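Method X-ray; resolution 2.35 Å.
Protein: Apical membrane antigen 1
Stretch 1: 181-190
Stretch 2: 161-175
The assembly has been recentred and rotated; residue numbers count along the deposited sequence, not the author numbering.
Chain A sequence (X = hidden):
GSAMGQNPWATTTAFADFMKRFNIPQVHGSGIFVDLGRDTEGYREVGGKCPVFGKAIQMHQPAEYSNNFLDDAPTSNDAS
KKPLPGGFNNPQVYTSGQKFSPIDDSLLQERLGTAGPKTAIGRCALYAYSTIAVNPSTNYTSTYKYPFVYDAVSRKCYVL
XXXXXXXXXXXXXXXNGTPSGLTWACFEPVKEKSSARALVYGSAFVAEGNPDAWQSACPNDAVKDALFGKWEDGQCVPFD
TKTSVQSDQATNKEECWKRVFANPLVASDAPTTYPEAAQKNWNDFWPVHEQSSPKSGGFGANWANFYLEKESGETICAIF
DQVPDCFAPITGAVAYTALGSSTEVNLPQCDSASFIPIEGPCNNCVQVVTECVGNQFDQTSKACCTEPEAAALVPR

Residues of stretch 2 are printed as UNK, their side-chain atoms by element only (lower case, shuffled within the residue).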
ATOM      1  N   GLY A 181      22.518 -22.926   7.440  1.00 39.13           N
ATOM      2  CA  GLY A 181      23.630 -22.072   7.808  1.00 37.55           C
ATOM      3  C   GLY A 181      23.511 -20.569   7.484  1.00 41.16           C
ATOM      4  O   GLY A 181      24.353 -19.771   7.906  1.00 47.00           O
ATOM      5  N   LEU A 182      22.499 -20.173   6.725  1.00 36.12           N
ATOM      6  CA  LEU A 182      22.316 -18.749   6.430  1.00 36.55           C
ATOM      7  C   LEU A 182      21.808 -17.936   7.629  1.00 37.69           C
ATOM      8  O   LEU A 182      20.948 -18.392   8.399  1.00 41.07           O
ATOM      9  CB  LEU A 182      21.456 -18.536   5.182  1.00 33.19           C
ATOM     10  CG  LEU A 182      22.126 -18.905   3.842  1.00 33.34           C
ATOM     11  CD1 LEU A 182      21.100 -19.006   2.730  1.00 24.73           C
ATOM     12  CD2 LEU A 182      23.229 -17.931   3.434  1.00 31.61           C
ATOM     13  N   THR A 183      22.446 -16.794   7.859  1.00 37.12           N
ATOM     14  CA  THR A 183      22.088 -15.911   9.001  1.00 42.31           C
ATOM     15  C   THR A 183      20.636 -15.414   8.927  1.00 32.54           C
ATOM     16  O   THR A 183      19.942 -15.305   9.945  1.00 34.93           O
ATOM     17  CB  THR A 183      22.992 -14.674   9.033  1.00 40.81           C
ATOM     18  OG1 THR A 183      24.348 -15.074   9.193  1.00 42.54           O
ATOM     19  CG2 THR A 183      22.606 -13.732  10.123  1.00 39.56           C
ATOM     20  N   TRP A 184      20.207 -15.068   7.728  1.00 36.92           N
ATOM     21  CA  TRP A 184      18.863 -14.498   7.527  1.00 32.42           C
ATOM     22  C   TRP A 184      17.958 -15.462   6.789  1.00 34.29           C
ATOM     23  O   TRP A 184      18.311 -15.949   5.730  1.00 32.20           O
ATOM     24  CB  TRP A 184      18.978 -13.240   6.669  1.00 34.23           C
ATOM     25  CG  TRP A 184      19.432 -12.041   7.417  1.00 38.66           C
ATOM     26  CD1 TRP A 184      20.721 -11.585   7.536  1.00 38.32           C
ATOM     27  CD2 TRP A 184      18.594 -11.027   7.994  1.00 48.54           C
ATOM     28  NE1 TRP A 184      20.738 -10.395   8.230  1.00 46.48           N
ATOM     29  CE2 TRP A 184      19.447 -10.034   8.528  1.00 46.06           C
ATOM     30  CE3 TRP A 184      17.208 -10.890   8.161  1.00 46.25           C
ATOM     31  CZ2 TRP A 184      18.959  -8.912   9.200  1.00 48.21           C
ATOM     32  CZ3 TRP A 184      16.722  -9.758   8.831  1.00 49.99           C
ATOM     33  CH2 TRP A 184      17.601  -8.794   9.344  1.00 47.45           C
ATOM     34  N   ALA A 185      16.727 -15.595   7.251  1.00 34.73           N
ATOM     35  CA  ALA A 185      15.715 -16.255   6.460  1.00 25.15           C
ATOM     36  C   ALA A 185      15.167 -15.278   5.430  1.00 28.07           C
ATOM     37  O   ALA A 185      15.272 -14.054   5.601  1.00 28.75           O
ATOM     38  CB  ALA A 185      14.595 -16.780   7.357  1.00 23.98           C
ATOM     39  N   CYS A 186      14.542 -15.809   4.381  1.00 28.31           N
ATOM     40  CA  CYS A 186      14.046 -14.965   3.303  1.00 32.20           C
ATOM     41  C   CYS A 186      12.739 -14.344   3.736  1.00 30.83           C
ATOM     42  O   CYS A 186      12.090 -14.828   4.659  1.00 33.00           O
ATOM     43  CB  CYS A 186      13.794 -15.771   2.024  1.00 29.46           C
ATOM     44  SG  CYS A 186      15.240 -16.595   1.285  1.00 41.27           S
ATOM     45  N   PHE A 187      12.313 -13.328   3.013  1.00 28.50           N
ATOM     46  CA  PHE A 187      11.097 -12.649   3.330  1.00 25.28           C
ATOM     47  C   PHE A 187      10.662 -11.740   2.204  1.00 23.64           C
ATOM     48  O   PHE A 187      11.489 -11.212   1.432  1.00 28.29           O
ATOM     49  CB  PHE A 187      11.213 -11.895   4.675  1.00 26.41           C
ATOM     50  CG  PHE A 187      12.317 -10.843   4.702  1.00 27.41           C
ATOM     51  CD1 PHE A 187      12.089  -9.564   4.182  1.00 26.43           C
ATOM     52  CD2 PHE A 187      13.535 -11.097   5.360  1.00 30.45           C
ATOM     53  CE1 PHE A 187      13.080  -8.577   4.238  1.00 31.20           C
ATOM     54  CE2 PHE A 187      14.535 -10.112   5.434  1.00 29.75           C
ATOM     55  CZ  PHE A 187      14.291  -8.834   4.898  1.00 29.95           C
ATOM     56  N   GLU A 188       9.352 -11.538   2.108  1.00 28.06           N
ATOM     57  CA  GLU A 188       8.781 -10.681   1.092  1.00 25.84           C
ATOM     58  C   GLU A 188       7.442 -10.076   1.528  1.00 28.67           C
ATOM     59  O   GLU A 188       6.773 -10.593   2.425  1.00 37.83           O
ATOM     60  CB  GLU A 188       8.673 -11.428  -0.276  1.00 22.09           C
ATOM     61  CG  GLU A 188       7.677 -12.599  -0.337  1.00 28.21           C
ATOM     62  CD  GLU A 188       8.142 -13.885   0.382  1.00 37.62           C
ATOM     63  OE1 GLU A 188       9.376 -14.114   0.505  1.00 43.79           O
ATOM     64  OE2 GLU A 188       7.273 -14.731   0.743  1.00 32.95           O
ATOM     65  N   PRO A 189       7.099  -8.918   0.977  1.00 30.84           N
ATOM     66  CA  PRO A 189       5.864  -8.293   1.409  1.00 29.54           C
ATOM     67  C   PRO A 189       4.668  -9.052   0.848  1.00 28.53           C
ATOM     68  O   PRO A 189       4.777  -9.639  -0.202  1.00 28.18           O
ATOM     69  CB  PRO A 189       5.933  -6.884   0.785  1.00 25.32           C
ATOM     70  CG  PRO A 189       7.371  -6.675   0.412  1.00 27.78           C
ATOM     71  CD  PRO A 189       7.904  -8.050   0.097  1.00 27.08           C
ATOM     72  N   VAL A 190       3.545  -9.047   1.572  1.00 29.03           N
ATOM     73  CA  VAL A 190       2.312  -9.671   1.105  1.00 24.20           C
ATOM     74  C   VAL A 190       1.110  -8.927   1.702  1.00 27.32           C
ATOM     75  O   VAL A 190       1.216  -8.396   2.811  1.00 30.79           O
ATOM     76  CB  VAL A 190       2.299 -11.161   1.476  1.00 27.14           C
ATOM     77  CG1 VAL A 190       1.889 -11.364   2.950  1.00 20.48           C
ATOM     78  CG2 VAL A 190       1.404 -11.944   0.517  1.00 26.60           C
ATOM     79  N   UNK A 161      12.635  -1.426  13.586  1.00 25.47           N
ATOM     80  CA  UNK A 161      14.014  -1.092  13.322  1.00 33.15           C
ATOM     81  C   UNK A 161      14.590  -1.810  12.092  1.00 30.75           C
ATOM     82  O   UNK A 161      15.620  -1.396  11.566  1.00 35.35           O
ATOM     83  o   UNK A 161      15.031  -2.653  14.815  1.00 52.35           O
ATOM     84  c   UNK A 161      14.862  -1.285  14.563  1.00 30.35           C
ATOM     85  N   UNK A 162      13.847  -2.767  11.544  1.00 23.33           N
ATOM     86  CA  UNK A 162      14.233  -3.365  10.273  1.00 23.03           C
ATOM     87  C   UNK A 162      13.396  -2.799   9.155  1.00 23.59           C
ATOM     88  O   UNK A 162      12.189  -2.944   9.156  1.00 30.15           O
ATOM     89  c   UNK A 162      14.121  -4.907  10.296  1.00 21.76           C
ATOM     90  c   UNK A 162      14.913  -5.465  11.464  1.00 22.96           C
ATOM     91  c   UNK A 162      14.614  -5.521   8.996  1.00 23.88           C
ATOM     92  N   UNK A 163      14.047  -2.182   8.178  1.00 26.73           N
ATOM     93  CA  UNK A 163      13.342  -1.423   7.131  1.00 24.36           C
ATOM     94  C   UNK A 163      13.385  -2.147   5.814  1.00 25.53           C
ATOM     95  O   UNK A 163      12.731  -1.717   4.857  1.00 22.92           O
ATOM     96  o   UNK A 163      15.322  -0.070   6.796  1.00 32.60           O
ATOM     97  c   UNK A 163      13.920  -0.032   6.962  1.00 26.34           C
ATOM     98  N   UNK A 164      14.271  -3.150   5.730  1.00 22.70           N
ATOM     99  CA  UNK A 164      14.266  -4.151   4.659  1.00 22.41           C
ATOM    100  C   UNK A 164      12.911  -4.792   4.508  1.00 27.87           C
ATOM    101  O   UNK A 164      12.234  -5.095   5.495  1.00 31.43           O
ATOM    102  c   UNK A 164      15.325  -5.234   4.933  1.00 18.93           C
ATOM    103  N   UNK A 165      12.466  -4.928   3.272  1.00 34.36           N
ATOM    104  CA  UNK A 165      11.184  -5.513   3.031  1.00 28.58           C
ATOM    105  C   UNK A 165      11.284  -6.766   2.184  1.00 29.37           C
ATOM    106  O   UNK A 165      10.396  -7.610   2.221  1.00 29.51           O
ATOM    107  o   UNK A 165       8.729  -1.841   1.912  1.00 29.18           O
ATOM    108  c   UNK A 165      10.250  -4.504   2.371  1.00 27.95           C
ATOM    109  c   UNK A 165       9.731  -2.077   2.582  1.00 26.94           C
ATOM    110  n   UNK A 165      10.697  -1.193   2.761  1.00 24.84           N
ATOM    111  c   UNK A 165       9.882  -3.380   3.298  1.00 27.77           C
ATOM    112  N   UNK A 166      12.324  -6.851   1.353  1.00 26.96           N
ATOM    113  CA  UNK A 166      12.429  -7.988   0.440  1.00 29.27           C
ATOM    114  C   UNK A 166      13.826  -8.586   0.415  1.00 27.63           C
ATOM    115  O   UNK A 166      14.796  -7.914   0.061  1.00 31.46           O
ATOM    116  c   UNK A 166      12.282  -8.642  -2.094  1.00 31.86           C
ATOM    117  c   UNK A 166      11.475  -9.920  -1.899  1.00 34.48           C
ATOM    118  c   UNK A 166      12.004  -8.060  -3.485  1.00 28.32           C
ATOM    119  c   UNK A 166      11.919  -7.650  -0.977  1.00 24.68           C
ATOM    120  N   UNK A 167      13.914  -9.856   0.786  1.00 26.42           N
ATOM    121  CA  UNK A 167      15.184 -10.598   0.743  1.00 26.39           C
ATOM    122  C   UNK A 167      14.929 -11.958   0.106  1.00 30.67           C
ATOM    123  O   UNK A 167      14.074 -12.742   0.577  1.00 33.49           O
ATOM    124  c   UNK A 167      17.446 -11.696   3.846  1.00 22.88           C
ATOM    125  c   UNK A 167      17.084 -11.557   2.376  1.00 25.84           C
ATOM    126  c   UNK A 167      15.759 -10.783   2.188  1.00 24.34           C
ATOM    127  c   UNK A 167      18.218 -10.856   1.627  1.00 30.70           C
ATOM    128  N   UNK A 168      15.727 -12.287  -0.889  1.00 39.97           N
ATOM    129  CA  UNK A 168      15.377 -13.343  -1.858  1.00 42.42           C
ATOM    130  C   UNK A 168      16.701 -13.999  -2.312  1.00 44.20           C
ATOM    131  O   UNK A 168      17.747 -13.345  -2.294  1.00 36.99           O
ATOM    132  n   UNK A 168      13.708 -10.929  -6.848  1.00 57.87           N
ATOM    133  c   UNK A 168      13.951 -13.540  -4.020  1.00 50.67           C
ATOM    134  c   UNK A 168      13.308 -12.674  -5.102  1.00 55.29           C
ATOM    135  c   UNK A 168      14.683 -12.658  -3.040  1.00 37.84           C
ATOM    136  c   UNK A 168      14.345 -11.947  -5.964  1.00 52.45           C
ATOM    137  N   UNK A 169      16.676 -15.294  -2.648  1.00 45.23           N
ATOM    138  CA  UNK A 169      17.812 -15.929  -3.361  1.00 37.81           C
ATOM    139  C   UNK A 169      18.744 -16.728  -2.460  1.00 42.21           C
ATOM    140  O   UNK A 169      19.163 -16.242  -1.403  1.00 37.71           O
ATOM    141  N   UNK A 170      19.092 -17.949  -2.882  1.00 40.82           N
ATOM    142  CA  UNK A 170      19.746 -18.914  -1.977  1.00 42.47           C
ATOM    143  C   UNK A 170      21.178 -18.503  -1.624  1.00 45.15           C
ATOM    144  O   UNK A 170      21.746 -18.978  -0.634  1.00 38.29           O
ATOM    145  c   UNK A 170      20.066 -21.800  -4.618  1.00 52.46           C
ATOM    146  o   UNK A 170      19.358 -22.668  -4.067  1.00 51.49           O
ATOM    147  c   UNK A 170      19.721 -20.330  -2.567  1.00 41.11           C
ATOM    148  o   UNK A 170      20.745 -22.040  -5.644  1.00 49.98           O
ATOM    149  c   UNK A 170      20.103 -20.387  -4.038  1.00 48.56           C
ATOM    150  N   UNK A 171      21.735 -17.572  -2.402  1.00 48.29           N
ATOM    151  CA  UNK A 171      23.009 -16.943  -2.056  1.00 41.07           C
ATOM    152  C   UNK A 171      22.888 -16.157  -0.752  1.00 43.72           C
ATOM    153  O   UNK A 171      23.845 -16.066   0.011  1.00 36.81           O
ATOM    154  c   UNK A 171      25.270 -15.719  -4.890  1.00 60.30           C
ATOM    155  c   UNK A 171      23.471 -16.006  -3.178  1.00 47.79           C
ATOM    156  n   UNK A 171      25.476 -16.853  -7.103  1.00 67.90           N
ATOM    157  c   UNK A 171      26.197 -16.417  -5.873  1.00 68.50           C
ATOM    158  c   UNK A 171      24.263 -16.685  -4.288  1.00 56.21           C
ATOM    159  N   UNK A 172      21.700 -15.601  -0.493  1.00 42.03           N
ATOM    160  CA  UNK A 172      21.548 -14.602   0.566  1.00 40.82           C
ATOM    161  C   UNK A 172      20.657 -14.980   1.754  1.00 36.04           C
ATOM    162  O   UNK A 172      20.656 -14.268   2.750  1.00 32.90           O
ATOM    163  o   UNK A 172      24.018 -11.870  -4.658  1.00 63.35           O
ATOM    164  c   UNK A 172      21.848 -12.867  -1.242  1.00 49.02           C
ATOM    165  c   UNK A 172      23.909 -12.158  -2.280  1.00 54.20           C
ATOM    166  c   UNK A 172      21.078 -13.279  -0.024  1.00 39.85           C
ATOM    167  c   UNK A 172      23.184 -12.489  -1.150  1.00 46.63           C
ATOM    168  c   UNK A 172      23.303 -12.214  -3.524  1.00 53.70           C
ATOM    169  c   UNK A 172      21.279 -12.951  -2.504  1.00 47.27           C
ATOM    170  c   UNK A 172      21.993 -12.606  -3.636  1.00 51.27           C
ATOM    171  N   UNK A 173      19.803 -15.999   1.608  1.00 31.86           N
ATOM    172  CA  UNK A 173      18.822 -16.325   2.684  1.00 33.61           C
ATOM    173  C   UNK A 173      18.210 -17.699   2.511  1.00 31.39           C
ATOM    174  O   UNK A 173      18.027 -18.171   1.385  1.00 29.38           O
ATOM    175  c   UNK A 173      17.681 -15.303   2.735  1.00 28.80           C
ATOM    176  s   UNK A 173      16.781 -15.199   1.170  1.00 27.90           S
ATOM    177  N   UNK A 174      17.725 -18.241   3.622  1.00 32.32           N
ATOM    178  CA  UNK A 174      17.136 -19.581   3.648  1.00 37.69           C
ATOM    179  C   UNK A 174      15.618 -19.474   3.590  1.00 42.48           C
ATOM    180  O   UNK A 174      15.025 -18.552   4.172  1.00 34.73           O
ATOM    181  c   UNK A 174      17.516 -20.265   4.951  1.00 34.93           C
ATOM    182  o   UNK A 174      17.146 -19.435   6.035  1.00 38.79           O
ATOM    183  N   UNK A 175      15.000 -20.411   2.882  1.00 38.95           N
ATOM    184  CA  UNK A 175      13.576 -20.668   3.007  1.00 34.61           C
ATOM    185  C   UNK A 175      13.376 -21.914   3.846  1.00 35.31           C
ATOM    186  O   UNK A 175      13.889 -22.966   3.516  1.00 40.01           O
ATOM    187  c   UNK A 175      11.456 -21.272   1.782  1.00 24.39           C
ATOM    188  c   UNK A 175      13.170 -19.731   0.701  1.00 32.26           C
ATOM    189  c   UNK A 175      12.945 -20.934   1.628  1.00 40.41           C
TER
HETATM  190  O   HOH W   1      21.541 -14.677   5.158  1.00 40.58           O

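Position 161 has one side-chain carbon followed by one oxygen, and it is out of reach of stretch 1. It is a serine, S161.

Position 162 has three carbons, one carrying the other two. Its CA-to-CB bond points toward stretch 1, and one branch carbon lies 4.4 Å from CH2 of W184. This is V162.

Position 163 again shows one carbon then one oxygen, with no contact to stretch 1. It is S163.

Position 164 has a single carbon, CB, 3.7 Å from CZ of F187, at the edge of the ring. It is A164.

Position 165 has three carbons in a row, the third carrying one oxygen and one nitrogen. Its backbone O lies 3.2 Å from CD1 of F187, near the ring plane, and 3.3 Å from CD of P189. Three carbons ending in an amide make it glutamine, Q165. Its NE2 donates to O of S163 at 3.0 Å.

Position 166 has four carbons, forked at the second. Its CA-to-CB bond points away overall, yet a branch carbon lies 3.6 Å from CB of E188. That is a leucine, L166.

Position 167 has the same four carbons and fork. Its CA-to-CB bond points toward stretch 1. Its CB lies over one face of the F187 ring, 3.7 Å from the centroid, in a CH-pi contact. A branch carbon is 3.6 Å from CB of W184. It is L167.

Position 168 has four carbons in a row ending in nitrogen, without contact to stretch 1. It is K168, exposed.

Position 169 has no side-chain atoms; its N lies 4.4 Å from SG of C186. It is G169. Its backbone angles, 100/133, would jam a CB against the preceding carbonyl O.

Position 170 has three carbons, the third carrying two oxygens. Its CA-to-CB bond points away, but its backbone O lies 3.4 Å from CD1 of L182. It is E170.

Position 171 is another four-carbon row ending in nitrogen. The side chain does not reach stretch 1, but backbone O lies 3.9 Å from CD2 of L182. It is K171.

Position 172 has one carbon, then a six-carbon ring bearing an oxygen. The ring makes no close contact with stretch 1. It is Y172. One water donates to O of Y172 at 2.6 Å and accepts from N of W184 at 2.9 Å.

Position 173 has one carbon and one sulfur. The sulfur is 2.1 Å from SG of C186, a disulfide, so this is C173.

Position 174 has one carbon then one oxygen, the oxygen 3.9 Å from CB of A185. It is S174. Its OG is buried with no partner in the model.

Position 175 has three carbons, one carrying two. One branch carbon lies 3.8 Å from SG of C186. It is V175.

The contact joins backbone pairing to a covalent link. F187 and L167 form an antiparallel pair, each N hydrogen-bonded to the other's O. Around A185, N of S174 bonds to O of W184, and N of C186 to O of S174. The disulfide locks this bridge from beside it. L182 packs on the 170–174 backbone, its CD1 3.2 Å from C of C173.

Stretch 2 (161-175) SVSAQLLKGEKYCSV
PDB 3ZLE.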